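Local coordinates for protein agmatinase (Deinococcus radiodurans, PDB 1WOH) that probably hydrolyses agmatine to putrescine and urea, as a manganese-dependent member of the arginase family, at residues 251-263 with 291-303. Residues are numbered along the deposited sequence; the frame is centred on the assembly and turned at random.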
ATOM      1  N   TYR A 251     -15.413  19.089  -3.556  1.00 10.73           N
ATOM      2  CA  TYR A 251     -15.445  19.551  -2.174  1.00 11.33           C
ATOM      3  C   TYR A 251     -16.194  20.888  -2.139  1.00 11.53           C
ATOM      4  O   TYR A 251     -17.041  21.117  -1.279  1.00 11.33           O
ATOM      5  CB  TYR A 251     -14.015  19.739  -1.642  1.00 10.08           C
ATOM      6  CG  TYR A 251     -13.939  20.296  -0.228  1.00 10.37           C
ATOM      7  CD1 TYR A 251     -13.680  19.464   0.859  1.00 12.00           C
ATOM      8  CD2 TYR A 251     -14.136  21.662   0.021  1.00 12.52           C
ATOM      9  CE1 TYR A 251     -13.622  19.973   2.164  1.00 11.29           C
ATOM     10  CE2 TYR A 251     -14.081  22.183   1.317  1.00 13.08           C
ATOM     11  CZ  TYR A 251     -13.823  21.333   2.382  1.00 13.57           C
ATOM     12  OH  TYR A 251     -13.774  21.832   3.668  1.00 13.61           O
ATOM     13  N   ALA A 252     -15.884  21.763  -3.095  1.00 10.79           N
ATOM     14  CA  ALA A 252     -16.517  23.082  -3.153  1.00 11.02           C
ATOM     15  C   ALA A 252     -18.040  23.029  -3.284  1.00 10.11           C
ATOM     16  O   ALA A 252     -18.753  23.790  -2.639  1.00 11.90           O
ATOM     17  CB  ALA A 252     -15.918  23.892  -4.304  1.00 11.13           C
ATOM     18  N   GLN A 253     -18.547  22.132  -4.118  1.00 10.17           N
ATOM     19  CA  GLN A 253     -19.993  22.027  -4.298  1.00 11.59           C
ATOM     20  C   GLN A 253     -20.678  21.534  -3.028  1.00 10.95           C
ATOM     21  O   GLN A 253     -21.706  22.078  -2.609  1.00 12.02           O
ATOM     22  CB  GLN A 253     -20.311  21.079  -5.446  1.00 10.87           C
ATOM     23  CG  GLN A 253     -19.833  21.561  -6.792  1.00 11.86           C
ATOM     24  CD  GLN A 253     -20.052  20.514  -7.852  1.00 16.31           C
ATOM     25  OE1 GLN A 253     -19.719  19.347  -7.652  1.00 15.15           O
ATOM     26  NE2 GLN A 253     -20.614  20.922  -8.993  1.00 18.33           N
ATOM     27  N   GLY A 254     -20.117  20.493  -2.424  1.00 11.34           N
ATOM     28  CA  GLY A 254     -20.701  19.966  -1.204  1.00 10.85           C
ATOM     29  C   GLY A 254     -20.715  21.041  -0.132  1.00 12.33           C
ATOM     30  O   GLY A 254     -21.701  21.217   0.588  1.00 11.08           O
ATOM     31  N   MET A 255     -19.609  21.772  -0.031  1.00 12.59           N
ATOM     32  CA  MET A 255     -19.472  22.834   0.958  1.00 13.71           C
ATOM     33  C   MET A 255     -20.436  23.996   0.702  1.00 15.03           C
ATOM     34  O   MET A 255     -20.950  24.598   1.647  1.00 15.10           O
ATOM     35  CB  MET A 255     -18.021  23.332   0.976  1.00 14.59           C
ATOM     36  CG  MET A 255     -17.619  24.080   2.242  1.00 16.77           C
ATOM     37  SD  MET A 255     -17.913  23.120   3.743  1.00 20.00           S
ATOM     38  CE  MET A 255     -19.246  24.075   4.458  1.00 16.39           C
ATOM     39  N   LYS A 256     -20.675  24.324  -0.565  1.00 15.19           N
ATOM     40  CA  LYS A 256     -21.605  25.407  -0.887  1.00 16.19           C
ATOM     41  C   LYS A 256     -23.019  25.020  -0.452  1.00 16.59           C
ATOM     42  O   LYS A 256     -23.785  25.857   0.032  1.00 14.34           O
ATOM     43  CB  LYS A 256     -21.607  25.706  -2.387  1.00 18.33           C
ATOM     44  CG  LYS A 256     -20.384  26.451  -2.882  1.00 21.21           C
ATOM     45  CD  LYS A 256     -20.573  26.880  -4.328  1.00 26.02           C
ATOM     46  CE  LYS A 256     -19.402  27.709  -4.825  1.00 31.12           C
ATOM     47  NZ  LYS A 256     -18.142  26.916  -4.877  1.00 32.94           N
ATOM     48  N   ILE A 257     -23.361  23.750  -0.638  1.00 14.19           N
ATOM     49  CA  ILE A 257     -24.678  23.245  -0.253  1.00 13.40           C
ATOM     50  C   ILE A 257     -24.848  23.344   1.259  1.00 13.03           C
ATOM     51  O   ILE A 257     -25.858  23.864   1.751  1.00 12.16           O
ATOM     52  CB  ILE A 257     -24.855  21.770  -0.696  1.00 11.41           C
ATOM     53  CG1 ILE A 257     -24.924  21.699  -2.220  1.00 14.28           C
ATOM     54  CG2 ILE A 257     -26.142  21.179  -0.095  1.00 11.78           C
ATOM     55  CD1 ILE A 257     -24.808  20.305  -2.771  1.00 12.86           C
ATOM     56  N   LEU A 258     -23.859  22.853   2.002  1.00 11.47           N
ATOM     57  CA  LEU A 258     -23.929  22.910   3.456  1.00 11.95           C
ATOM     58  C   LEU A 258     -23.937  24.357   3.955  1.00 13.00           C
ATOM     59  O   LEU A 258     -24.690  24.705   4.862  1.00 13.29           O
ATOM     60  CB  LEU A 258     -22.751  22.157   4.077  1.00 11.57           C
ATOM     61  CG  LEU A 258     -22.734  20.649   3.761  1.00 10.54           C
ATOM     62  CD1 LEU A 258     -21.385  20.044   4.145  1.00  9.59           C
ATOM     63  CD2 LEU A 258     -23.878  19.952   4.499  1.00 10.08           C
ATOM     64  N   ALA A 259     -23.095  25.194   3.361  1.00 12.41           N
ATOM     65  CA  ALA A 259     -23.014  26.591   3.774  1.00 13.51           C
ATOM     66  C   ALA A 259     -24.357  27.291   3.584  1.00 13.62           C
ATOM     67  O   ALA A 259     -24.806  28.042   4.456  1.00 16.19           O
ATOM     68  CB  ALA A 259     -21.926  27.307   2.980  1.00 14.49           C
ATOM     69  N   ALA A 260     -24.998  27.037   2.449  1.00 13.67           N
ATOM     70  CA  ALA A 260     -26.286  27.651   2.146  1.00 14.58           C
ATOM     71  C   ALA A 260     -27.332  27.246   3.174  1.00 15.48           C
ATOM     72  O   ALA A 260     -28.090  28.083   3.677  1.00 15.15           O
ATOM     73  CB  ALA A 260     -26.738  27.249   0.750  1.00 13.89           C
ATOM     74  N   ALA A 261     -27.370  25.957   3.493  1.00 14.39           N
ATOM     75  CA  ALA A 261     -28.334  25.462   4.463  1.00 13.89           C
ATOM     76  C   ALA A 261     -28.048  26.012   5.859  1.00 13.82           C
ATOM     77  O   ALA A 261     -28.971  26.350   6.593  1.00 15.82           O
ATOM     78  CB  ALA A 261     -28.318  23.933   4.480  1.00 14.48           C
ATOM     79  N   ALA A 262     -26.770  26.117   6.217  1.00 13.38           N
ATOM     80  CA  ALA A 262     -26.372  26.605   7.535  1.00 13.33           C
ATOM     81  C   ALA A 262     -26.722  28.077   7.751  1.00 17.45           C
ATOM     82  O   ALA A 262     -26.948  28.513   8.882  1.00 16.10           O
ATOM     83  CB  ALA A 262     -24.871  26.403   7.727  1.00 15.72           C
ATOM     84  N   ALA A 263     -26.774  28.833   6.660  1.00 17.90           N
ATOM     85  CA  ALA A 263     -27.065  30.260   6.731  1.00 19.48           C
ATOM     86  C   ALA A 263     -28.541  30.600   6.882  1.00 19.96           C
ATOM     87  O   ALA A 263     -28.879  31.691   7.334  1.00 21.12           O
ATOM     88  CB  ALA A 263     -26.513  30.954   5.491  1.00 18.43           C
ATOM     89  N   ARG A 291     -11.686  18.579   7.426  1.00 12.99           N
ATOM     90  CA  ARG A 291     -11.782  20.003   7.130  1.00 13.03           C
ATOM     91  C   ARG A 291     -13.226  20.378   6.816  1.00 12.61           C
ATOM     92  O   ARG A 291     -13.703  21.441   7.213  1.00 11.60           O
ATOM     93  CB  ARG A 291     -10.897  20.389   5.942  1.00 15.57           C
ATOM     94  CG  ARG A 291     -10.955  21.888   5.681  1.00 17.20           C
ATOM     95  CD  ARG A 291     -10.367  22.299   4.352  1.00 21.49           C
ATOM     96  NE  ARG A 291     -11.173  23.374   3.777  1.00 21.66           N
ATOM     97  CZ  ARG A 291     -10.754  24.212   2.837  1.00 21.62           C
ATOM     98  NH1 ARG A 291      -9.522  24.117   2.358  1.00 22.67           N
ATOM     99  NH2 ARG A 291     -11.582  25.133   2.365  1.00 22.11           N
ATOM    100  N   LEU A 292     -13.924  19.508   6.093  1.00 10.19           N
ATOM    101  CA  LEU A 292     -15.312  19.783   5.752  1.00 10.89           C
ATOM    102  C   LEU A 292     -16.123  19.985   7.025  1.00 10.17           C
ATOM    103  O   LEU A 292     -16.961  20.885   7.101  1.00 11.26           O
ATOM    104  CB  LEU A 292     -15.931  18.624   4.949  1.00  9.61           C
ATOM    105  CG  LEU A 292     -17.316  18.965   4.386  1.00  8.83           C
ATOM    106  CD1 LEU A 292     -17.138  19.629   3.022  1.00 11.73           C
ATOM    107  CD2 LEU A 292     -18.167  17.715   4.214  1.00  9.20           C
ATOM    108  N   VAL A 293     -15.886  19.142   8.028  1.00 10.77           N
ATOM    109  CA  VAL A 293     -16.628  19.267   9.277  1.00 10.64           C
ATOM    110  C   VAL A 293     -16.304  20.605   9.929  1.00 13.60           C
ATOM    111  O   VAL A 293     -17.210  21.334  10.351  1.00 12.38           O
ATOM    112  CB  VAL A 293     -16.293  18.126  10.268  1.00 11.29           C
ATOM    113  CG1 VAL A 293     -16.950  18.396  11.616  1.00 13.29           C
ATOM    114  CG2 VAL A 293     -16.796  16.785   9.713  1.00 11.94           C
ATOM    115  N   MET A 294     -15.018  20.938   9.991  1.00 11.55           N
ATOM    116  CA  MET A 294     -14.610  22.195  10.609  1.00 13.56           C
ATOM    117  C   MET A 294     -15.108  23.412   9.833  1.00 12.45           C
ATOM    118  O   MET A 294     -15.526  24.404  10.436  1.00 15.49           O
ATOM    119  CB  MET A 294     -13.080  22.269  10.754  1.00 13.20           C
ATOM    120  CG  MET A 294     -12.482  21.286  11.766  1.00 15.51           C
ATOM    121  SD  MET A 294     -13.350  21.199  13.342  1.00 19.40           S
ATOM    122  CE  MET A 294     -12.999  22.866  14.022  1.00 17.63           C
ATOM    123  N   GLU A 295     -15.064  23.346   8.507  1.00 11.77           N
ATOM    124  CA  GLU A 295     -15.537  24.467   7.710  1.00 13.07           C
ATOM    125  C   GLU A 295     -17.048  24.592   7.854  1.00 14.12           C
ATOM    126  O   GLU A 295     -17.588  25.699   7.907  1.00 15.32           O
ATOM    127  CB  GLU A 295     -15.164  24.304   6.235  1.00 13.49           C
ATOM    128  CG  GLU A 295     -15.588  25.506   5.383  1.00 15.71           C
ATOM    129  CD  GLU A 295     -14.974  25.504   3.996  1.00 15.16           C
ATOM    130  OE1 GLU A 295     -15.285  26.417   3.204  1.00 17.09           O
ATOM    131  OE2 GLU A 295     -14.181  24.592   3.696  1.00 15.24           O
ATOM    132  N   THR A 296     -17.743  23.461   7.928  1.00 13.82           N
ATOM    133  CA  THR A 296     -19.190  23.519   8.082  1.00 14.11           C
ATOM    134  C   THR A 296     -19.536  24.206   9.400  1.00 13.68           C
ATOM    135  O   THR A 296     -20.441  25.040   9.454  1.00 14.72           O
ATOM    136  CB  THR A 296     -19.821  22.113   8.038  1.00 14.62           C
ATOM    137  OG1 THR A 296     -19.602  21.542   6.739  1.00 12.90           O
ATOM    138  CG2 THR A 296     -21.323  22.194   8.293  1.00 14.79           C
ATOM    139  N   LEU A 297     -18.814  23.867  10.461  1.00 13.70           N
ATOM    140  CA  LEU A 297     -19.063  24.492  11.756  1.00 15.00           C
ATOM    141  C   LEU A 297     -18.790  25.998  11.694  1.00 15.57           C
ATOM    142  O   LEU A 297     -19.462  26.782  12.369  1.00 15.49           O
ATOM    143  CB  LEU A 297     -18.202  23.837  12.835  1.00 13.98           C
ATOM    144  CG  LEU A 297     -18.578  22.389  13.171  1.00 15.23           C
ATOM    145  CD1 LEU A 297     -17.527  21.777  14.085  1.00 13.73           C
ATOM    146  CD2 LEU A 297     -19.948  22.352  13.832  1.00 14.93           C
ATOM    147  N   CYS A 298     -17.808  26.405  10.895  1.00 15.70           N
ATOM    148  CA  CYS A 298     -17.509  27.833  10.760  1.00 16.04           C
ATOM    149  C   CYS A 298     -18.754  28.508  10.218  1.00 16.50           C
ATOM    150  O   CYS A 298     -19.176  29.553  10.713  1.00 17.81           O
ATOM    151  CB  CYS A 298     -16.369  28.078   9.773  1.00 16.63           C
ATOM    152  SG  CYS A 298     -14.728  27.763  10.389  1.00 17.73           S
ATOM    153  N   GLU A 299     -19.328  27.900   9.184  1.00 15.49           N
ATOM    154  CA  GLU A 299     -20.527  28.426   8.555  1.00 15.39           C
ATOM    155  C   GLU A 299     -21.684  28.417   9.543  1.00 16.84           C
ATOM    156  O   GLU A 299     -22.416  29.396   9.655  1.00 18.86           O
ATOM    157  CB  GLU A 299     -20.893  27.592   7.322  1.00 16.41           C
ATOM    158  CG  GLU A 299     -19.874  27.629   6.180  1.00 15.79           C
ATOM    159  CD  GLU A 299     -19.723  29.010   5.559  1.00 17.79           C
ATOM    160  OE1 GLU A 299     -20.659  29.826   5.686  1.00 18.31           O
ATOM    161  OE2 GLU A 299     -18.674  29.274   4.929  1.00 19.85           O
ATOM    162  N   VAL A 300     -21.852  27.311  10.267  1.00 14.88           N
ATOM    163  CA  VAL A 300     -22.943  27.221  11.234  1.00 15.63           C
ATOM    164  C   VAL A 300     -22.886  28.358  12.259  1.00 17.80           C
ATOM    165  O   VAL A 300     -23.851  29.102  12.423  1.00 15.71           O
ATOM    166  CB  VAL A 300     -22.922  25.865  11.982  1.00 18.26           C
ATOM    167  CG1 VAL A 300     -23.876  25.900  13.170  1.00 17.86           C
ATOM    168  CG2 VAL A 300     -23.332  24.747  11.030  1.00 14.02           C
ATOM    169  N   PHE A 301     -21.752  28.510  12.934  1.00 18.06           N
ATOM    170  CA  PHE A 301     -21.653  29.548  13.947  1.00 19.97           C
ATOM    171  C   PHE A 301     -21.575  30.979  13.423  1.00 21.66           C
ATOM    172  O   PHE A 301     -21.591  31.924  14.206  1.00 22.62           O
ATOM    173  CB  PHE A 301     -20.497  29.249  14.900  1.00 18.17           C
ATOM    174  CG  PHE A 301     -20.805  28.151  15.873  1.00 18.32           C
ATOM    175  CD1 PHE A 301     -20.689  26.818  15.499  1.00 17.19           C
ATOM    176  CD2 PHE A 301     -21.286  28.447  17.146  1.00 18.65           C
ATOM    177  CE1 PHE A 301     -21.050  25.795  16.372  1.00 18.03           C
ATOM    178  CE2 PHE A 301     -21.651  27.434  18.030  1.00 19.79           C
ATOM    179  CZ  PHE A 301     -21.534  26.102  17.642  1.00 18.33           C
ATOM    180  N   ASP A 302     -21.512  31.139  12.107  1.00 23.47           N
ATOM    181  CA  ASP A 302     -21.474  32.474  11.516  1.00 26.98           C
ATOM    182  C   ASP A 302     -22.893  32.982  11.284  1.00 29.90           C
ATOM    183  O   ASP A 302     -23.119  34.188  11.173  1.00 29.56           O
ATOM    184  CB  ASP A 302     -20.731  32.454  10.180  1.00 29.77           C
ATOM    185  CG  ASP A 302     -19.364  33.105  10.262  1.00 31.14           C
ATOM    186  OD1 ASP A 302     -18.693  33.201   9.217  1.00 33.94           O
ATOM    187  OD2 ASP A 302     -18.961  33.519  11.369  1.00 33.91           O
ATOM    188  N   HIS A 303     -23.851  32.061  11.213  1.00 31.72           N
ATOM    189  CA  HIS A 303     -25.241  32.441  10.972  1.00 34.76           C
ATOM    190  C   HIS A 303     -26.236  31.941  12.012  1.00 35.73           C
ATOM    191  O   HIS A 303     -27.439  31.918  11.751  1.00 36.07           O
ATOM    192  CB  HIS A 303     -25.692  31.958   9.590  1.00 34.35           C
ATOM    193  CG  HIS A 303     -24.838  32.453   8.466  1.00 34.92           C
ATOM    194  ND1 HIS A 303     -23.606  31.909   8.171  1.00 35.74           N
ATOM    195  CD2 HIS A 303     -25.026  33.460   7.579  1.00 34.20           C
ATOM    196  CE1 HIS A 303     -23.073  32.558   7.151  1.00 36.30           C
ATOM    197  NE2 HIS A 303     -23.914  33.503   6.773  1.00 36.58           N
TER
HETATM  198  O   HOH W   1     -26.444  28.106  11.541  1.00 28.48           O
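Y251, its CG anti to the backbone N (chi1 177°), reaches helix 291-302, and its OH donates a 2.8 Å hydrogen bond to E295 OE2 at the ring edge. R291 NE and NH2 grip the same oxygen side-on, in the guanidinium plane, NH2 lying 3.0 Å from E295 OE2 in a salt bridge; three donors thus converge on OE2. R291 NH1 forms a salt bridge with E245 of a neighbouring subunit. L292 CD1 lies over one face of the Y251 ring, a CH-pi contact 4.0 Å from the centroid. That methyl meets M255 SD at 3.6 Å, where the bent methionine enters as a knob among L292, E295, T296 and E299. T296 OG1, which donates a hydrogen bond to L292 O, touches M255 CE and L258 CD1. Beyond, small A259 and A262 let the helices close in, and E299 OE2 forms a salt bridge with R74. At the far end A263 CB sits over one face of the H303 ring, whose rotation is fixed by a nearly straight in-plane hydrogen bond (175°) from ND1 to E299 O. The near-parallel helices (22°) pack on strands 223-229 and 266-273 of the parallel sheet in the arginase alpha/beta fold.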